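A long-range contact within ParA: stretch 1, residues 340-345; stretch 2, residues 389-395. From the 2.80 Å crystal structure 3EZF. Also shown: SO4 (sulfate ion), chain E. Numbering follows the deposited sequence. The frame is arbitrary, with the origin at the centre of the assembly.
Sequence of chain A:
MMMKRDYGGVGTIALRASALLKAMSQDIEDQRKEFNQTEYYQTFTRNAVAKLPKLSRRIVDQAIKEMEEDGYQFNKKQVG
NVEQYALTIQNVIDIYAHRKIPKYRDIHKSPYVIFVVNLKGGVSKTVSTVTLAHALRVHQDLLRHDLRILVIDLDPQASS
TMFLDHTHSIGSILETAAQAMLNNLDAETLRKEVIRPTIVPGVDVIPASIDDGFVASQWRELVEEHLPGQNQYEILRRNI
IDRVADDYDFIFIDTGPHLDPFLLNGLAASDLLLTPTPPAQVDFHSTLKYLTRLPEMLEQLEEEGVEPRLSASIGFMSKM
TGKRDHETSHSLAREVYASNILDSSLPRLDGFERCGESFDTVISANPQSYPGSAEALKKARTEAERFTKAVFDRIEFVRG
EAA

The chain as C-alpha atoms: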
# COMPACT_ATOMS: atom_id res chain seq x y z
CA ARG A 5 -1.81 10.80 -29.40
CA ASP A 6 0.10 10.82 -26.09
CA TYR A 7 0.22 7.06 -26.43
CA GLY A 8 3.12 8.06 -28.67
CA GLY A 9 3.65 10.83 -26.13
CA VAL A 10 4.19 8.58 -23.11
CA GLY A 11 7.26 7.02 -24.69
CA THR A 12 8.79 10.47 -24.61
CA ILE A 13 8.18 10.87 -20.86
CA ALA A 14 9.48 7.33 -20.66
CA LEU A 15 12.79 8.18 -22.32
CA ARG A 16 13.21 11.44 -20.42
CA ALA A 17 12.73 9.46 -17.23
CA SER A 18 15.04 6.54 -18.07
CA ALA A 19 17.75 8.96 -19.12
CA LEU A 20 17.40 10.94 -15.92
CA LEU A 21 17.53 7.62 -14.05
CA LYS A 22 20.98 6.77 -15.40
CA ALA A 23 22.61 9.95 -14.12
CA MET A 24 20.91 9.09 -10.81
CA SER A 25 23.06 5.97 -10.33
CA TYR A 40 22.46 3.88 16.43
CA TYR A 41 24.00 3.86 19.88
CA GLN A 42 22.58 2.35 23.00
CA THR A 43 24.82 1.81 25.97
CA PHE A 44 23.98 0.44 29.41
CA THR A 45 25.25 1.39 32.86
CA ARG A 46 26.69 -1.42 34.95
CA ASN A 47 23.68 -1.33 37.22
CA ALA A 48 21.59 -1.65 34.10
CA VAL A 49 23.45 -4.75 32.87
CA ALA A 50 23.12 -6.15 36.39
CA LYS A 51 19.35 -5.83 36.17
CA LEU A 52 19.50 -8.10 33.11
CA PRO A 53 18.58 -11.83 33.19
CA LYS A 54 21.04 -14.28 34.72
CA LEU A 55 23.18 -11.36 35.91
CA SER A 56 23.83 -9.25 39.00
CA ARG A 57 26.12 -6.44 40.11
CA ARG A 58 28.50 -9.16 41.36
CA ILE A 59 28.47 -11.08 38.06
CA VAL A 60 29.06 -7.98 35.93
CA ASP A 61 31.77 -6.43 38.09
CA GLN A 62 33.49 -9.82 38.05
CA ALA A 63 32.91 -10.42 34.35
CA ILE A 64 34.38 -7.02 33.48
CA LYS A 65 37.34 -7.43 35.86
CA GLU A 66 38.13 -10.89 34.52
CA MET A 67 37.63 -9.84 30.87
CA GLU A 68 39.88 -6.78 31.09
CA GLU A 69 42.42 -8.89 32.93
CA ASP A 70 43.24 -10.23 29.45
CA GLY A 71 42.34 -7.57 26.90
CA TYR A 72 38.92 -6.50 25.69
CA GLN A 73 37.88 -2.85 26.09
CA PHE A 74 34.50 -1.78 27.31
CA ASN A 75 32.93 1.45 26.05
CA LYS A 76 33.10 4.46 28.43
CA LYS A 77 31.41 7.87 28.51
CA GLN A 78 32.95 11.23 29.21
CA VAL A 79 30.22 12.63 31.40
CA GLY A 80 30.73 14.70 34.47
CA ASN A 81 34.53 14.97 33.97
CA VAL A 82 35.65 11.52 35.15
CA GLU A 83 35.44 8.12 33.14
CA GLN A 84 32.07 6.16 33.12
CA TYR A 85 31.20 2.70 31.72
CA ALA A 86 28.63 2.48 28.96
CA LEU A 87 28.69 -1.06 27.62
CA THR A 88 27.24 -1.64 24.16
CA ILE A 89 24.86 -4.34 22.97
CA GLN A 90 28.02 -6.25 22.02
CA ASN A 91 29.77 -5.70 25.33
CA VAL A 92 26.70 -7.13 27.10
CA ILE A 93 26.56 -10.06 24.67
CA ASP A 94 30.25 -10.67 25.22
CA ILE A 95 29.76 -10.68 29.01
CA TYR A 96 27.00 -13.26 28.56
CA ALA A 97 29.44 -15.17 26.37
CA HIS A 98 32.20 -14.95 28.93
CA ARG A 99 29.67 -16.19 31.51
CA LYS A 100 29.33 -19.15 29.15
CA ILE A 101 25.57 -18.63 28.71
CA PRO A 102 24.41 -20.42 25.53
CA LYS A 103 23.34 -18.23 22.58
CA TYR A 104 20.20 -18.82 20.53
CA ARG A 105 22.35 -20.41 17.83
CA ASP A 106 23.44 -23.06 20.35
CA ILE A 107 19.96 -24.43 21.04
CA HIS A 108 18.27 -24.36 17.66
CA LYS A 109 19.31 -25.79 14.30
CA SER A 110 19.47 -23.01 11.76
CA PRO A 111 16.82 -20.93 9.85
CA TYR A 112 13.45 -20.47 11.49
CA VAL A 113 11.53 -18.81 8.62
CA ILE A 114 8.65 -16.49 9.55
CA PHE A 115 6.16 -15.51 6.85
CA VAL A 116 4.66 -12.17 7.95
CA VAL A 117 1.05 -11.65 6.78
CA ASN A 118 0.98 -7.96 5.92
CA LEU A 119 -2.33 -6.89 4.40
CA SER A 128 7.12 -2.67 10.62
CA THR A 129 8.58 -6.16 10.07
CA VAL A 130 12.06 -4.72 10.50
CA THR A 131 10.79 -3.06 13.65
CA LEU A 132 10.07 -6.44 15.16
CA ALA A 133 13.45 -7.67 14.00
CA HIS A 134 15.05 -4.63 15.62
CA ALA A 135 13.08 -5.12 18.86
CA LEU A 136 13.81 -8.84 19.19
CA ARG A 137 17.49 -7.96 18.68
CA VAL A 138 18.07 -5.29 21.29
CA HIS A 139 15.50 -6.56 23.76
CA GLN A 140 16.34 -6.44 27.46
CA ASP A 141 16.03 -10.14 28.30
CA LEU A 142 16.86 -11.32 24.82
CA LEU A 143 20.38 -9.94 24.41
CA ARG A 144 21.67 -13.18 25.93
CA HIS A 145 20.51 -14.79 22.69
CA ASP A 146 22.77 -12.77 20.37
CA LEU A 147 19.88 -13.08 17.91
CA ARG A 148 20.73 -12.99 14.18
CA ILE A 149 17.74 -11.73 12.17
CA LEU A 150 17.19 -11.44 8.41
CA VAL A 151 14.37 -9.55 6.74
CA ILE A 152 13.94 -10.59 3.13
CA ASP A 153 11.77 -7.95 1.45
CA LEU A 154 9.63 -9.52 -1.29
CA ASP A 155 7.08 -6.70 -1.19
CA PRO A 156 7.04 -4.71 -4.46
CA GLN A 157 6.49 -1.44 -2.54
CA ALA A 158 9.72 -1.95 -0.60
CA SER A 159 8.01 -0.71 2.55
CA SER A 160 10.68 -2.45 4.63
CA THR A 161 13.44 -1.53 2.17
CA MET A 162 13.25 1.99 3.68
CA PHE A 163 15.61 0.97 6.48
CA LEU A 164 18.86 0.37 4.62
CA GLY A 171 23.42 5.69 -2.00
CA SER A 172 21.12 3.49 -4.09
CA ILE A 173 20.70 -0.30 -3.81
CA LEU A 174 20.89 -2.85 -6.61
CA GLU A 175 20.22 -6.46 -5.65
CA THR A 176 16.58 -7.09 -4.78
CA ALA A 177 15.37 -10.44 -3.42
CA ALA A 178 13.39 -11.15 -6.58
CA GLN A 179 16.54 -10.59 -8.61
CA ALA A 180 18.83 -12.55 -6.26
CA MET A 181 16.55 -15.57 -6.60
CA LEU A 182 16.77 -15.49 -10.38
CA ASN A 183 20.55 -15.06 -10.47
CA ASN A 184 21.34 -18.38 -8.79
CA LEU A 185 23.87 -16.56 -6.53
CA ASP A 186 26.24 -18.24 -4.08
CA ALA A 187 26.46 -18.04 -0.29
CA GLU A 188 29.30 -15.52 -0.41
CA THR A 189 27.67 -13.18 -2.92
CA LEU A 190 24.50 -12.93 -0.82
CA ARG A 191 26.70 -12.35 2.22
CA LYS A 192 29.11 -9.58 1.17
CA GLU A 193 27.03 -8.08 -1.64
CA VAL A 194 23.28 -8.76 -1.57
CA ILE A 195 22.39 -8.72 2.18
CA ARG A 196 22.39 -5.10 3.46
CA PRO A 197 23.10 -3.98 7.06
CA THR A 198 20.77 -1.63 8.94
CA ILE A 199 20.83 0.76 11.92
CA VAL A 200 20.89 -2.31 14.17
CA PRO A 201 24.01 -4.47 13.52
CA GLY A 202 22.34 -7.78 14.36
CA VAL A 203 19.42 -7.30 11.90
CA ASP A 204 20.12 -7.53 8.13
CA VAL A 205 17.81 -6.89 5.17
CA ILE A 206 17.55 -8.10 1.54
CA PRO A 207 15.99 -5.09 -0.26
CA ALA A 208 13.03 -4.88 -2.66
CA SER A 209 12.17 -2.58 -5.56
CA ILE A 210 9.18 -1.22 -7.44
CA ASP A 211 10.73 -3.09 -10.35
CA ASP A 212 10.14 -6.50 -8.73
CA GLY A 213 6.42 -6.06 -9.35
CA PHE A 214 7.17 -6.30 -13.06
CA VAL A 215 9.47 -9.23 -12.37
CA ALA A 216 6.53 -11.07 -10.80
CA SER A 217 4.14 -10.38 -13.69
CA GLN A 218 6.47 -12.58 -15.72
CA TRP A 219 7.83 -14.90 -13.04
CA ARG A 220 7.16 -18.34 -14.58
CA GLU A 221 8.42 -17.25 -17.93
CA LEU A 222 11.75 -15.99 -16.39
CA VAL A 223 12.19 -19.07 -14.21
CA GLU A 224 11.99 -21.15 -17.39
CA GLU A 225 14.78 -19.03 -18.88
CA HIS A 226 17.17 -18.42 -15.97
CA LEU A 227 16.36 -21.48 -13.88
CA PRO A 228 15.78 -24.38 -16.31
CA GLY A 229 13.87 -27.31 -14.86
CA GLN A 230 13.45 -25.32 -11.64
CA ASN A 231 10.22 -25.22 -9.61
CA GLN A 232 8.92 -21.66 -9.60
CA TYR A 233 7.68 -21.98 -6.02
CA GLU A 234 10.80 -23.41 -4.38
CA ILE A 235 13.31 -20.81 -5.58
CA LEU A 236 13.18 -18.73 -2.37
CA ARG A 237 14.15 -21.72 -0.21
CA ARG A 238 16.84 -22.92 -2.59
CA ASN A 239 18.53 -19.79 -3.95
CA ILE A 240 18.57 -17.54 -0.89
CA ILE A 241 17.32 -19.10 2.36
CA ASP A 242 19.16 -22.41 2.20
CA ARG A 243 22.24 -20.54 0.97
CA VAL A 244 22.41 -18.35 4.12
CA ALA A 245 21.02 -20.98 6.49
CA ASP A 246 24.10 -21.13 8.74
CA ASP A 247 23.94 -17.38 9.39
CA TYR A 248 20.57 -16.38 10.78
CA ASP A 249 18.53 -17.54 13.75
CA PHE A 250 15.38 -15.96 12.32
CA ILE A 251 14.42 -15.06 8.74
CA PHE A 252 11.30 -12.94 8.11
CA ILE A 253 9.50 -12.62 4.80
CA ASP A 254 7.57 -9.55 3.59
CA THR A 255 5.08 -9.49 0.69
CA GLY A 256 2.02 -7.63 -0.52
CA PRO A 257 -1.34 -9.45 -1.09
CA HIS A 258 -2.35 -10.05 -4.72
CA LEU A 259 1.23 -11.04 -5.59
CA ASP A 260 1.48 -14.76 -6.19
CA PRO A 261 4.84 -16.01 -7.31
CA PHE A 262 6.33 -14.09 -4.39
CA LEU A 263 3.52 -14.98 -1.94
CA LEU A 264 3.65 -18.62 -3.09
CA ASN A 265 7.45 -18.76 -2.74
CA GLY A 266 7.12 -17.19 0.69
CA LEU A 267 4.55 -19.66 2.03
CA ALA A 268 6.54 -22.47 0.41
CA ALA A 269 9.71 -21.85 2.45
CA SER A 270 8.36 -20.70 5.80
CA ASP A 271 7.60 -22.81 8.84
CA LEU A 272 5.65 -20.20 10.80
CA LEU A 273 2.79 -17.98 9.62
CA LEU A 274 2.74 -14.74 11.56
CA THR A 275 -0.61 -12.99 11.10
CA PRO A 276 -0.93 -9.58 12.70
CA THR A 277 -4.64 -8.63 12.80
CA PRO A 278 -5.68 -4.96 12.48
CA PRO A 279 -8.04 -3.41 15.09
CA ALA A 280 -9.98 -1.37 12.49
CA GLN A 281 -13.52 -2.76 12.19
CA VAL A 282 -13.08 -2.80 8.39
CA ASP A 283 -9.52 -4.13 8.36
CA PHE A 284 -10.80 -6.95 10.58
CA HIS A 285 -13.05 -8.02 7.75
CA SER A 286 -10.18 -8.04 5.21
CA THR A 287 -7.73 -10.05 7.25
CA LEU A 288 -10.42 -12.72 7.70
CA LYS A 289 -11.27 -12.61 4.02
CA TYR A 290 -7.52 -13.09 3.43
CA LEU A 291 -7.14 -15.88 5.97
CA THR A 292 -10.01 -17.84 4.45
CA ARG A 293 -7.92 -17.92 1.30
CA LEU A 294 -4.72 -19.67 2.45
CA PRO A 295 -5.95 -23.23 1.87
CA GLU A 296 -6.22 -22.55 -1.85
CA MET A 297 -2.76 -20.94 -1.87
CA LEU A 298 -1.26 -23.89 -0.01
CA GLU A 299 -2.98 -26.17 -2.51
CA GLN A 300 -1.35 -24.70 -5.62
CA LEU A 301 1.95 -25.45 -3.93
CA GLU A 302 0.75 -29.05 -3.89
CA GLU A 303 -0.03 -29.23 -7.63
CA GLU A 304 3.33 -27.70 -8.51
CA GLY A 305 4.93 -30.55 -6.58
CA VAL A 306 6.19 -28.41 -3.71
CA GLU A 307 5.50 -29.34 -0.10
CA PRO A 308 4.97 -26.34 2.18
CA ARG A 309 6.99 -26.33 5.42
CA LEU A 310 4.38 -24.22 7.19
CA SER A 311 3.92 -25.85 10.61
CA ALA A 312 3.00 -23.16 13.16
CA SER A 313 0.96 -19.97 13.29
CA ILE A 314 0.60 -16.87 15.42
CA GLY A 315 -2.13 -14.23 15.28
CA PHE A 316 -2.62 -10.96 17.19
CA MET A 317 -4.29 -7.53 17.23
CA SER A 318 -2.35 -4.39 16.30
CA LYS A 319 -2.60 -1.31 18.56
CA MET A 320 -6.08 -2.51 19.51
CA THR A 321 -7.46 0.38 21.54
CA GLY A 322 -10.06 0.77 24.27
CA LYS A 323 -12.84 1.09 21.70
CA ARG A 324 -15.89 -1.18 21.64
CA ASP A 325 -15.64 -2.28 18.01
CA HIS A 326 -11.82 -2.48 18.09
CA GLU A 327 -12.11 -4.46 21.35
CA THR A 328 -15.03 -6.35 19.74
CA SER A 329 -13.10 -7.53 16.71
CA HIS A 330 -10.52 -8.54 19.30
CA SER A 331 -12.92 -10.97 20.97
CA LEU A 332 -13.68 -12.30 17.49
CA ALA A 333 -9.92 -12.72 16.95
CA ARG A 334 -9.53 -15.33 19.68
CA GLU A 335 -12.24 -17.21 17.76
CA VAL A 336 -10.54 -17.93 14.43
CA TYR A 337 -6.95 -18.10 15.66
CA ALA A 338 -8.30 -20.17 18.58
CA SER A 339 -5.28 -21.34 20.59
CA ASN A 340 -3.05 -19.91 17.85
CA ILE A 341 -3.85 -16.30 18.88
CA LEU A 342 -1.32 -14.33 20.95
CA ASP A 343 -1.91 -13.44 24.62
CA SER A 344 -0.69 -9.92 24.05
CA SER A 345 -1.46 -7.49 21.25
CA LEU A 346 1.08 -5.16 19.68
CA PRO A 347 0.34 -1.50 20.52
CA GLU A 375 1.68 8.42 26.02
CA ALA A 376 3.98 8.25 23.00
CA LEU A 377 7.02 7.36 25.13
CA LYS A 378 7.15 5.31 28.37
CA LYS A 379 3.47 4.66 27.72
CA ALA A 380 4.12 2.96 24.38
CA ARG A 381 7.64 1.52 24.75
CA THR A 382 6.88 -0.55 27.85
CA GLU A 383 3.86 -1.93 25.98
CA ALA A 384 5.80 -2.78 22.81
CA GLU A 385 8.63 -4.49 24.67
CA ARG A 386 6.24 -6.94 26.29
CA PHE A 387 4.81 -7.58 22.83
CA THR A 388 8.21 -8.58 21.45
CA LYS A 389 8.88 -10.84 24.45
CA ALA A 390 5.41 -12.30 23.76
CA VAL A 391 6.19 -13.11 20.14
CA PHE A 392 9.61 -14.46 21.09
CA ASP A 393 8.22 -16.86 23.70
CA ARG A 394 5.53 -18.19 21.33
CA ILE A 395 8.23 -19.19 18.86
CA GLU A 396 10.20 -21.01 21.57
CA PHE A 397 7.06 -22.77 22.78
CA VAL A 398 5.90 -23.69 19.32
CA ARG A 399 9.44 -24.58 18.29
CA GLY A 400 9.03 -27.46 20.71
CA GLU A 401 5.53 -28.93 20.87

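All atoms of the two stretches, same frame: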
# COMPACT_ATOMS: atom_id res chain seq x y z
N ASN A 340 -4.11 -20.57 18.62
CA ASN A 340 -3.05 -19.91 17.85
C ASN A 340 -2.93 -18.38 17.98
O ASN A 340 -1.99 -17.80 17.45
CB ASN A 340 -3.15 -20.29 16.37
CG ASN A 340 -2.61 -21.68 16.09
OD1 ASN A 340 -1.46 -22.00 16.41
ND2 ASN A 340 -3.44 -22.53 15.47
N ILE A 341 -3.87 -17.75 18.67
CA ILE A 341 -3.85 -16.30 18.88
C ILE A 341 -2.85 -15.95 19.98
O ILE A 341 -2.62 -16.77 20.88
CB ILE A 341 -5.24 -15.76 19.32
CG1 ILE A 341 -5.19 -14.25 19.57
CG2 ILE A 341 -5.68 -16.46 20.61
CD1 ILE A 341 -5.47 -13.38 18.36
N LEU A 342 -2.27 -14.76 19.93
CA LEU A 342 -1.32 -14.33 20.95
C LEU A 342 -2.08 -14.04 22.25
O LEU A 342 -3.31 -14.10 22.29
CB LEU A 342 -0.57 -13.06 20.51
CG LEU A 342 0.87 -13.23 20.00
CD1 LEU A 342 1.51 -11.87 19.80
CD2 LEU A 342 1.69 -14.03 20.99
N ASP A 343 -1.33 -13.73 23.31
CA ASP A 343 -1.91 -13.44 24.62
C ASP A 343 -1.65 -11.98 24.91
O ASP A 343 -1.99 -11.46 25.97
CB ASP A 343 -1.26 -14.29 25.69
CG ASP A 343 -1.21 -15.74 25.31
OD1 ASP A 343 -2.29 -16.36 25.19
OD2 ASP A 343 -0.09 -16.25 25.13
N SER A 344 -1.00 -11.33 23.95
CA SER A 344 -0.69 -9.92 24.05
C SER A 344 -0.83 -9.37 22.64
O SER A 344 -0.57 -10.07 21.66
CB SER A 344 0.73 -9.71 24.57
OG SER A 344 0.73 -8.80 25.67
N SER A 345 -1.28 -8.13 22.54
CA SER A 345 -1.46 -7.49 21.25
C SER A 345 -0.45 -6.36 21.14
O SER A 345 -0.17 -5.67 22.11
CB SER A 345 -2.88 -6.94 21.13
OG SER A 345 -3.13 -5.96 22.12
N LYS A 389 8.66 -9.71 23.56
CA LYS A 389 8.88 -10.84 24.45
C LYS A 389 7.80 -11.90 24.19
O LYS A 389 8.08 -13.10 24.13
CB LYS A 389 8.82 -10.38 25.90
CG LYS A 389 9.02 -11.50 26.94
CD LYS A 389 10.49 -11.84 27.12
CE LYS A 389 10.68 -13.09 27.97
NZ LYS A 389 10.04 -12.97 29.31
N ALA A 390 6.56 -11.43 24.02
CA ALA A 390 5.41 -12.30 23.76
C ALA A 390 5.60 -13.13 22.49
O ALA A 390 5.41 -14.35 22.47
CB ALA A 390 4.15 -11.46 23.66
N VAL A 391 5.97 -12.45 21.41
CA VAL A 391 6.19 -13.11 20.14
C VAL A 391 7.36 -14.07 20.28
O VAL A 391 7.29 -15.21 19.83
CB VAL A 391 6.52 -12.06 19.04
CG1 VAL A 391 6.53 -12.71 17.69
CG2 VAL A 391 5.49 -10.94 19.08
N PHE A 392 8.44 -13.62 20.92
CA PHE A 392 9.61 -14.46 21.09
C PHE A 392 9.33 -15.76 21.85
O PHE A 392 9.82 -16.82 21.48
CB PHE A 392 10.72 -13.68 21.80
CG PHE A 392 12.00 -14.46 21.93
CD1 PHE A 392 12.18 -15.38 22.96
CD2 PHE A 392 12.99 -14.34 20.96
CE1 PHE A 392 13.32 -16.17 23.03
CE2 PHE A 392 14.14 -15.13 21.02
CZ PHE A 392 14.30 -16.05 22.06
N ASP A 393 8.53 -15.67 22.91
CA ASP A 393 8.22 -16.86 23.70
C ASP A 393 7.32 -17.84 22.95
O ASP A 393 7.46 -19.06 23.11
CB ASP A 393 7.59 -16.45 25.04
CG ASP A 393 8.55 -15.65 25.89
OD1 ASP A 393 9.64 -16.18 26.21
OD2 ASP A 393 8.23 -14.49 26.23
N ARG A 394 6.41 -17.32 22.12
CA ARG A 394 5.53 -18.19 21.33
C ARG A 394 6.38 -19.08 20.43
O ARG A 394 6.16 -20.29 20.36
CB ARG A 394 4.61 -17.37 20.44
CG ARG A 394 3.25 -17.11 21.01
CD ARG A 394 2.49 -18.40 21.28
NE ARG A 394 1.09 -18.13 21.61
CZ ARG A 394 0.69 -17.22 22.49
NH1 ARG A 394 1.57 -16.47 23.16
NH2 ARG A 394 -0.60 -17.03 22.70
N ILE A 395 7.34 -18.46 19.74
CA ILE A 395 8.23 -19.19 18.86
C ILE A 395 8.88 -20.32 19.63
O ILE A 395 8.78 -21.47 19.22
CB ILE A 395 9.36 -18.29 18.28
CG1 ILE A 395 8.84 -17.48 17.10
CG2 ILE A 395 10.52 -19.15 17.79
CD1 ILE A 395 7.85 -16.45 17.47
S SO4 E . 12.02 -16.10 29.93
O1 SO4 E . 13.16 -16.93 30.36
O2 SO4 E . 10.76 -16.75 30.36
O3 SO4 E . 12.02 -15.98 28.46
O4 SO4 E . 12.12 -14.76 30.54

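Stretch 2 is a segment of a longer helix, and stretch 1, which has no regular strand or helix through Ile341 to Ser345, lies against one side of it; together they bury 274 Å². Lys389, at the start of the segment, is out of reach of stretch 1. Its NZ instead donates a hydrogen bond to O4 of the sulfate ion at 3.0 Å and forms a long salt bridge with Asp393 OD2, 3.9 Å away, one helical turn on.

Ala390 and Ser344 have the closest CA atoms across the stretches, 6.6 Å apart (Ala390 CA to Ser344 CA). The CA-to-CB bond of Ala390 points toward stretch 1, and Ala390 CB meets Ser344 CB at 3.9 Å and Leu342 CD2 at 4.4 Å, so the methyl group packs against both residues. The CA-to-CB bond of Val391 points sideways, but the residue still extends the apolar patch, with Val391 CG2 4.2 Å from Leu342 CD1. Leu342 therefore reaches two consecutive helix residues through different methyls, although its own CA-to-CB bond is directed sideways. Phe392 and Asp393 bury no surface here.

Arg394, one turn after Ala390, has the largest covered area, 94 Å². The helical bond from Arg394 N to Ala390 O, 3.2 Å, links the two positions, and the long side chain carries its guanidinium across to stretch 1. There Asp343 OD2 lies at the guanidinium edge, near its plane, 2.6 Å from both Arg394 NH1 and Arg394 NH2. This is a salt bridge, but with N-H...O angles of 120° both hydrogen bonds are weak. Arg394 NH2 also donates to the backbone Ile341 O at 2.7 Å, again weakly, at 123°. Leu342 CD2 covers one face of the guanidinium, 3.3 Å from Arg394 NH1, so the charged group is flanked by an apolar methyl. Ile395, beyond it, makes no contact with stretch 1.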